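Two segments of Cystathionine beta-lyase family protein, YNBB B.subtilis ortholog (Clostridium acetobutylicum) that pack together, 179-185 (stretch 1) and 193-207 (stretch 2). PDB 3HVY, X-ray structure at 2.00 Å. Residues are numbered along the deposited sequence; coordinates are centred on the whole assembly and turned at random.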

# COMPACT_ATOMS: atom_id res chain seq x y z
N LEU D 179 38.55 -0.50 11.72
CA LEU D 179 37.33 0.28 11.92
C LEU D 179 37.24 0.68 13.36
O LEU D 179 37.46 -0.12 14.27
CB LEU D 179 36.11 -0.55 11.52
CG LEU D 179 34.75 0.16 11.57
CD1 LEU D 179 33.85 -0.40 10.49
CD2 LEU D 179 34.08 0.04 12.97
N ILE D 180 36.98 1.96 13.56
CA ILE D 180 36.71 2.57 14.84
C ILE D 180 35.22 2.92 14.85
O ILE D 180 34.68 3.56 13.91
CB ILE D 180 37.59 3.82 15.05
CG1 ILE D 180 39.02 3.38 15.38
CG2 ILE D 180 37.02 4.76 16.11
CD1 ILE D 180 39.96 4.50 15.63
N HIS D 181 34.57 2.46 15.91
CA HIS D 181 33.16 2.65 16.15
C HIS D 181 32.92 3.70 17.24
O HIS D 181 33.41 3.56 18.36
CB HIS D 181 32.56 1.29 16.49
CG HIS D 181 31.24 1.36 17.20
ND1 HIS D 181 31.07 0.90 18.48
CD2 HIS D 181 30.04 1.86 16.81
CE1 HIS D 181 29.81 1.10 18.85
NE2 HIS D 181 29.18 1.71 17.86
N ILE D 182 32.24 4.79 16.87
CA ILE D 182 31.83 5.84 17.80
C ILE D 182 30.30 5.76 17.89
O ILE D 182 29.62 5.69 16.90
CB ILE D 182 32.24 7.23 17.30
CG1 ILE D 182 33.78 7.28 17.15
CG2 ILE D 182 31.69 8.35 18.23
CD1 ILE D 182 34.34 8.60 16.56
N GLN D 183 29.77 5.73 19.10
CA GLN D 183 28.30 5.86 19.33
C GLN D 183 28.00 7.33 19.74
O GLN D 183 28.48 7.81 20.76
CB GLN D 183 27.92 4.90 20.43
CG GLN D 183 26.45 4.77 20.68
CD GLN D 183 26.15 3.65 21.65
OE1 GLN D 183 26.55 2.50 21.43
NE2 GLN D 183 25.43 3.97 22.74
N ARG D 184 27.20 8.03 18.95
CA ARG D 184 26.87 9.43 19.24
C ARG D 184 25.96 9.56 20.47
O ARG D 184 26.27 10.30 21.41
CB ARG D 184 26.22 10.06 18.01
CG ARG D 184 25.78 11.50 18.20
CD ARG D 184 25.30 12.08 16.84
NE ARG D 184 24.84 13.44 17.00
CZ ARG D 184 24.37 14.19 16.01
NH1 ARG D 184 24.28 13.72 14.76
NH2 ARG D 184 23.96 15.41 16.27
N SER D 185 24.85 8.83 20.46
CA SER D 185 23.90 8.84 21.57
C SER D 185 24.29 7.87 22.69
O SER D 185 24.57 6.70 22.44
CB SER D 185 22.50 8.51 21.03
OG SER D 185 21.53 8.60 22.03
N SER D 193 25.43 12.54 25.76
CA SER D 193 25.72 12.09 24.42
C SER D 193 26.75 12.99 23.79
O SER D 193 26.86 14.17 24.15
CB SER D 193 24.44 12.08 23.61
OG SER D 193 23.49 11.15 24.14
N LEU D 194 27.52 12.43 22.87
CA LEU D 194 28.67 13.13 22.28
C LEU D 194 28.25 14.14 21.24
O LEU D 194 27.63 13.80 20.24
CB LEU D 194 29.58 12.14 21.55
CG LEU D 194 30.74 11.45 22.20
CD1 LEU D 194 31.42 10.76 21.02
CD2 LEU D 194 31.68 12.45 22.92
N ARG D 195 28.62 15.39 21.45
CA ARG D 195 28.28 16.45 20.50
C ARG D 195 29.15 16.40 19.22
O ARG D 195 30.26 15.90 19.21
CB ARG D 195 28.50 17.78 21.19
CG ARG D 195 27.61 18.04 22.40
CD ARG D 195 26.47 18.89 21.97
NE ARG D 195 26.97 20.25 21.75
CZ ARG D 195 26.31 21.21 21.11
NH1 ARG D 195 25.11 21.00 20.61
NH2 ARG D 195 26.86 22.41 20.99
N ILE D 196 28.68 17.04 18.15
CA ILE D 196 29.42 16.98 16.93
C ILE D 196 30.82 17.55 17.09
O ILE D 196 31.78 17.02 16.52
CB ILE D 196 28.68 17.68 15.76
CG1 ILE D 196 27.40 16.92 15.39
CG2 ILE D 196 29.65 17.90 14.59
CD1 ILE D 196 27.59 15.52 14.83
N ALA D 197 30.96 18.63 17.86
CA ALA D 197 32.30 19.24 18.09
C ALA D 197 33.21 18.30 18.84
O ALA D 197 34.44 18.32 18.63
CB ALA D 197 32.21 20.63 18.81
N GLU D 198 32.65 17.47 19.71
CA GLU D 198 33.43 16.44 20.38
C GLU D 198 33.87 15.34 19.45
O GLU D 198 35.02 14.88 19.51
CB GLU D 198 32.68 15.85 21.54
CG GLU D 198 32.47 16.88 22.61
CD GLU D 198 31.52 16.47 23.72
OE1 GLU D 198 30.36 16.02 23.51
OE2 GLU D 198 31.94 16.71 24.85
N ILE D 199 32.96 14.91 18.59
CA ILE D 199 33.29 13.91 17.58
C ILE D 199 34.36 14.47 16.66
O ILE D 199 35.30 13.75 16.30
CB ILE D 199 32.03 13.45 16.79
CG1 ILE D 199 31.05 12.73 17.75
CG2 ILE D 199 32.45 12.56 15.62
CD1 ILE D 199 29.67 12.50 17.18
N ALA D 200 34.25 15.76 16.29
CA ALA D 200 35.26 16.38 15.44
C ALA D 200 36.66 16.27 16.00
O ALA D 200 37.61 15.97 15.28
CB ALA D 200 34.90 17.85 15.17
N GLU D 201 36.79 16.51 17.29
CA GLU D 201 38.10 16.46 17.94
C GLU D 201 38.64 15.05 18.10
O GLU D 201 39.83 14.83 17.99
CB GLU D 201 38.05 17.15 19.31
CG GLU D 201 37.84 18.62 19.17
CD GLU D 201 38.91 19.28 18.27
OE1 GLU D 201 40.12 19.06 18.55
OE2 GLU D 201 38.54 20.00 17.30
N ILE D 202 37.76 14.10 18.39
CA ILE D 202 38.14 12.71 18.45
C ILE D 202 38.72 12.29 17.10
O ILE D 202 39.79 11.64 17.02
CB ILE D 202 36.92 11.85 18.84
CG1 ILE D 202 36.58 12.07 20.33
CG2 ILE D 202 37.17 10.38 18.58
CD1 ILE D 202 35.15 11.69 20.74
N ILE D 203 38.05 12.69 16.03
CA ILE D 203 38.46 12.25 14.70
C ILE D 203 39.78 12.92 14.32
O ILE D 203 40.67 12.26 13.81
CB ILE D 203 37.37 12.49 13.63
CG1 ILE D 203 36.15 11.62 13.96
CG2 ILE D 203 37.92 12.16 12.24
CD1 ILE D 203 34.95 11.69 12.99
N LYS D 204 39.88 14.21 14.60
CA LYS D 204 41.11 14.99 14.36
C LYS D 204 42.27 14.33 15.09
O LYS D 204 43.36 14.23 14.55
CB LYS D 204 40.87 16.44 14.81
CG LYS D 204 41.84 17.44 14.32
CD LYS D 204 41.39 18.89 14.50
CE LYS D 204 42.63 19.82 14.25
NZ LYS D 204 42.35 21.31 14.19
N SER D 205 42.05 13.83 16.30
CA SER D 205 43.11 13.11 16.99
C SER D 205 43.46 11.80 16.33
O SER D 205 44.63 11.43 16.28
CB SER D 205 42.74 12.77 18.44
OG SER D 205 42.70 13.95 19.21
N ILE D 206 42.44 11.05 15.90
CA ILE D 206 42.69 9.80 15.19
C ILE D 206 43.53 10.11 13.94
O ILE D 206 44.50 9.40 13.67
CB ILE D 206 41.37 9.07 14.84
CG1 ILE D 206 40.74 8.49 16.10
CG2 ILE D 206 41.58 7.92 13.77
CD1 ILE D 206 39.26 8.19 15.93
N ARG D 207 43.18 11.17 13.22
CA ARG D 207 43.86 11.47 11.98
C ARG D 207 45.30 11.97 12.16
O ARG D 207 46.02 12.07 11.18
CB ARG D 207 43.05 12.42 11.13
CG ARG D 207 41.71 11.86 10.69
CD ARG D 207 41.81 10.44 10.14
NE ARG D 207 40.53 9.96 9.59
CZ ARG D 207 40.23 8.68 9.37
NH1 ARG D 207 41.08 7.71 9.66
NH2 ARG D 207 39.06 8.36 8.88

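The strand 179-183 and the helix 196-207 run nearly antiparallel, with 165° between their N-to-C directions and axes 11.0 Å apart at closest approach. That spacing leaves room for a layer of side chains, and the contact buries 477 Å² in all. Strand alternation decides which residues enter it: the CA-to-CB bonds of Ile180 and Ile182 point toward the helix segment, whereas the side chains of Leu179 and His181 are out of reach of it.

Among the strand residues, Ile182 has the most area covered by the other segment, and it is the bump that fills a hollow. With chi1 at m and chi2 at t its side chain is extended. Ile182 CG2 lies 3.7 Å from Leu194 CD1, and Ile182 CD1 lies 3.9 Å from Ile202 CG2 and 4.4 Å from Ile203 CG1; Ile199 is near both methyls, its CG1 4.5 Å from Ile182 CG2 and its CG2 4.5 Å from Ile182 CD1. The hollow is therefore bounded by one residue ahead of the helix and three from its buried side, and the distances indicate closer packing against Leu194 and Ile202 than against the other two. Farther along, Ile180 meets Ile206 tip to tip, CD1 to CD1 at 3.8 Å; here two bumps abut, and the CA atoms stand 9.4 Å apart.

At the other end the backbones converge, the CA atoms of Arg184 and Leu194 being 5.1 Å apart. Leu194 N donates a hydrogen bond to Arg184 O (2.9 Å, N-H...O angle 149°), the sole hydrogen bond between the segments. The Arg184 side chain is fully extended, all four chi angles near 180°, and covers apolar surface: its CG is 4.1 Å from Ile199 CD1, and Ile196 CD1 sits over one guanidinium face, 3.7 Å from Arg184 CZ. This methyl leaves the guanidinium nitrogens free to bond elsewhere in the structure, as they do. Ser193 closes the margin, its CB 3.4 Å from Arg184 O.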